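Local atomic coordinates of nigerythrin (Desulfovibrio vulgaris subsp. vulgaris, PDB entry 1YV1), a protein that shows NADH peroxidase activity in vitro, pairing a hemerythrin-like diiron centre with a rubredoxin-like iron site in each subunit of a homodimer. Residues H172-C177 / P190-P195. Numbering follows the deposited sequence.
Sequences HLCPIC and PICFRP. With FE2 (Fe (II) ion), chain E.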
ATOM      1  N   HIS A 172      -1.583   1.494  18.633  1.00 10.86           N
ATOM      2  CA  HIS A 172      -2.817   1.339  19.392  1.00 10.67           C
ATOM      3  C   HIS A 172      -3.864   0.594  18.579  1.00 10.34           C
ATOM      4  O   HIS A 172      -4.227   1.009  17.481  1.00 10.27           O
ATOM      5  CB  HIS A 172      -3.322   2.717  19.809  1.00 10.92           C
ATOM      6  CG  HIS A 172      -2.373   3.447  20.708  1.00 11.24           C
ATOM      7  ND1 HIS A 172      -2.188   3.099  22.029  1.00 11.47           N
ATOM      8  CD2 HIS A 172      -1.518   4.469  20.465  1.00 11.41           C
ATOM      9  CE1 HIS A 172      -1.260   3.875  22.561  1.00 11.52           C
ATOM     10  NE2 HIS A 172      -0.837   4.715  21.634  1.00 11.57           N
ATOM     11  N   LEU A 173      -4.342  -0.512  19.138  1.00 10.06           N
ATOM     12  CA  LEU A 173      -5.322  -1.364  18.481  1.00  9.67           C
ATOM     13  C   LEU A 173      -6.728  -1.210  19.041  1.00  9.55           C
ATOM     14  O   LEU A 173      -6.930  -1.310  20.250  1.00  9.51           O
ATOM     15  CB  LEU A 173      -4.893  -2.826  18.625  1.00  9.57           C
ATOM     16  CG  LEU A 173      -5.842  -3.899  18.089  1.00  9.41           C
ATOM     17  CD1 LEU A 173      -5.860  -3.847  16.570  1.00  9.49           C
ATOM     18  CD2 LEU A 173      -5.384  -5.269  18.561  1.00  9.41           C
ATOM     19  N   CYS A 174      -7.699  -0.976  18.158  1.00  9.33           N
ATOM     20  CA  CYS A 174      -9.091  -0.849  18.575  1.00  9.27           C
ATOM     21  C   CYS A 174      -9.623  -2.264  18.795  1.00  9.32           C
ATOM     22  O   CYS A 174      -9.567  -3.094  17.895  1.00  9.33           O
ATOM     23  CB  CYS A 174      -9.922  -0.159  17.494  1.00  9.13           C
ATOM     24  SG  CYS A 174     -11.684  -0.131  17.891  1.00  8.77           S
ATOM     25  N   PRO A 175     -10.153  -2.549  19.995  1.00  9.33           N
ATOM     26  CA  PRO A 175     -10.685  -3.879  20.316  1.00  9.33           C
ATOM     27  C   PRO A 175     -11.957  -4.272  19.574  1.00  9.31           C
ATOM     28  O   PRO A 175     -12.315  -5.449  19.528  1.00  9.45           O
ATOM     29  CB  PRO A 175     -10.916  -3.798  21.821  1.00  9.36           C
ATOM     30  CG  PRO A 175     -11.322  -2.361  22.000  1.00  9.31           C
ATOM     31  CD  PRO A 175     -10.315  -1.629  21.135  1.00  9.38           C
ATOM     32  N   ILE A 176     -12.624  -3.285  18.992  1.00  9.31           N
ATOM     33  CA  ILE A 176     -13.876  -3.528  18.292  1.00  9.33           C
ATOM     34  C   ILE A 176     -13.760  -3.840  16.800  1.00  9.21           C
ATOM     35  O   ILE A 176     -14.443  -4.738  16.302  1.00  9.27           O
ATOM     36  CB  ILE A 176     -14.837  -2.324  18.483  1.00  9.47           C
ATOM     37  CG1 ILE A 176     -15.096  -2.100  19.977  1.00  9.68           C
ATOM     38  CG2 ILE A 176     -16.145  -2.569  17.758  1.00  9.57           C
ATOM     39  CD1 ILE A 176     -15.682  -3.304  20.684  1.00  9.88           C
ATOM     40  N   CYS A 177     -12.886  -3.131  16.088  1.00  9.04           N
ATOM     41  CA  CYS A 177     -12.771  -3.345  14.649  1.00  8.85           C
ATOM     42  C   CYS A 177     -11.384  -3.687  14.120  1.00  8.78           C
ATOM     43  O   CYS A 177     -11.238  -4.031  12.951  1.00  8.79           O
ATOM     44  CB  CYS A 177     -13.286  -2.110  13.911  1.00  8.81           C
ATOM     45  SG  CYS A 177     -12.227  -0.664  14.114  1.00  8.63           S
ATOM     46  N   PRO A 190     -11.485   5.940  13.933  1.00 11.71           N
ATOM     47  CA  PRO A 190     -12.201   6.534  12.800  1.00 11.67           C
ATOM     48  C   PRO A 190     -13.170   5.568  12.128  1.00 11.67           C
ATOM     49  O   PRO A 190     -14.020   5.979  11.338  1.00 11.67           O
ATOM     50  CB  PRO A 190     -11.073   6.965  11.872  1.00 11.69           C
ATOM     51  CG  PRO A 190     -10.050   5.899  12.099  1.00 11.67           C
ATOM     52  CD  PRO A 190     -10.059   5.747  13.609  1.00 11.69           C
ATOM     53  N   ILE A 191     -13.042   4.283  12.443  1.00 11.63           N
ATOM     54  CA  ILE A 191     -13.912   3.273  11.860  1.00 11.68           C
ATOM     55  C   ILE A 191     -15.177   3.031  12.682  1.00 11.83           C
ATOM     56  O   ILE A 191     -16.268   2.952  12.121  1.00 11.82           O
ATOM     57  CB  ILE A 191     -13.158   1.931  11.671  1.00 11.53           C
ATOM     58  CG1 ILE A 191     -12.068   2.102  10.607  1.00 11.47           C
ATOM     59  CG2 ILE A 191     -14.136   0.824  11.270  1.00 11.52           C
ATOM     60  CD1 ILE A 191     -11.202   0.879  10.403  1.00 11.28           C
ATOM     61  N   CYS A 192     -15.039   2.925  14.003  1.00 12.00           N
ATOM     62  CA  CYS A 192     -16.200   2.668  14.857  1.00 12.31           C
ATOM     63  C   CYS A 192     -16.412   3.677  15.986  1.00 12.70           C
ATOM     64  O   CYS A 192     -17.336   3.524  16.790  1.00 12.76           O
ATOM     65  CB  CYS A 192     -16.112   1.260  15.453  1.00 12.11           C
ATOM     66  SG  CYS A 192     -14.815   1.058  16.698  1.00 11.39           S
ATOM     67  N   PHE A 193     -15.557   4.695  16.046  1.00 13.18           N
ATOM     68  CA  PHE A 193     -15.643   5.756  17.055  1.00 13.67           C
ATOM     69  C   PHE A 193     -15.292   5.354  18.486  1.00 13.98           C
ATOM     70  O   PHE A 193     -15.524   6.115  19.429  1.00 14.04           O
ATOM     71  CB  PHE A 193     -17.038   6.397  17.027  1.00 13.78           C
ATOM     72  CG  PHE A 193     -17.271   7.302  15.845  1.00 13.94           C
ATOM     73  CD1 PHE A 193     -16.354   7.365  14.798  1.00 13.97           C
ATOM     74  CD2 PHE A 193     -18.414   8.092  15.778  1.00 13.96           C
ATOM     75  CE1 PHE A 193     -16.573   8.201  13.705  1.00 14.05           C
ATOM     76  CE2 PHE A 193     -18.643   8.931  14.690  1.00 14.04           C
ATOM     77  CZ  PHE A 193     -17.722   8.986  13.651  1.00 14.03           C
ATOM     78  N   ARG A 194     -14.724   4.167  18.647  1.00 14.38           N
ATOM     79  CA  ARG A 194     -14.327   3.689  19.964  1.00 14.80           C
ATOM     80  C   ARG A 194     -13.313   4.663  20.567  1.00 15.01           C
ATOM     81  O   ARG A 194     -12.311   4.993  19.938  1.00 14.86           O
ATOM     82  CB  ARG A 194     -13.686   2.305  19.837  1.00 15.04           C
ATOM     83  CG  ARG A 194     -13.419   1.599  21.157  1.00 15.40           C
ATOM     84  CD  ARG A 194     -14.717   1.164  21.800  1.00 15.74           C
ATOM     85  NE  ARG A 194     -14.504   0.189  22.865  1.00 16.16           N
ATOM     86  CZ  ARG A 194     -15.482  -0.506  23.434  1.00 16.28           C
ATOM     87  NH1 ARG A 194     -16.736  -0.324  23.037  1.00 16.52           N
ATOM     88  NH2 ARG A 194     -15.212  -1.384  24.393  1.00 16.48           N
ATOM     89  N   PRO A 195     -13.572   5.156  21.790  1.00 15.28           N
ATOM     90  CA  PRO A 195     -12.637   6.089  22.426  1.00 15.59           C
ATOM     91  C   PRO A 195     -11.263   5.450  22.637  1.00 15.92           C
ATOM     92  O   PRO A 195     -11.153   4.245  22.863  1.00 15.97           O
ATOM     93  CB  PRO A 195     -13.331   6.424  23.741  1.00 15.50           C
ATOM     94  CG  PRO A 195     -14.780   6.363  23.363  1.00 15.43           C
ATOM     95  CD  PRO A 195     -14.842   5.101  22.534  1.00 15.36           C
TER
HETATM   96 FE   FE2 E 303     -12.696   0.641  15.943  1.00  8.38          FE
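The rubredoxin-type iron site of nigerythrin joins residues 172-177, which run from the end of strand 171-173 into a loop, to the loop 190-195: Cys-174 and Cys-177 from one side and Cys-192 from the other each bind the ferrous ion through SG, every SG to FE bond measuring 2.3 Å. Cys-189, just ahead of the second segment, supplies the fourth thiolate. No hydrogen bond crosses between the segments, so the metal and the packing around its sulfurs make the junction. Sharing one iron sets the SG atoms of Cys-174 and Cys-192 3.6 Å apart, a ligand-to-ligand spacing and not a bond.

Cys-177 and Cys-192 occupy matching places as the last cysteines of the two CxxC loops, the paired knuckles of a rubredoxin centre. With SG between backbone N and carbonyl carbon (chi1 69° and 70°), both turn their sulfur in to the iron, where each meets the isoleucine of the other loop: Ile-191 CB sits 3.7 Å from Cys-177 SG, and Ile-176 CB lies 3.8 Å from Cys-192 SG. Backbone N-H groups also point at the thiolates, with Ile-176 N donating to Cys-174 SG at 3.5 Å and 150°, and Arg-194 N making a weak hydrogen bond to Cys-192 SG. Such N-H···S contacts probably ease the negative charge on the sulfurs and help tune the iron's potential.

Beyond the metal, Arg-194 brings CB to within 3.7 Å of Cys-174 SG, then bends at chi2 and crosses Ile-176 at about a right angle. Ile-176 CG1 lies over one guanidinium face, toward its rim and 3.7 Å from Arg-194 NE, while NE itself is hydrogen-bonded to OG1 of Thr-198. On the diiron-domain side, Ile-191 rests on Arg-144 and Leu-147 of helix 136-161, and the carbonyl O of Cys-177 is hydrogen-bonded to NE2 of His-76, a ligand of the diiron centre.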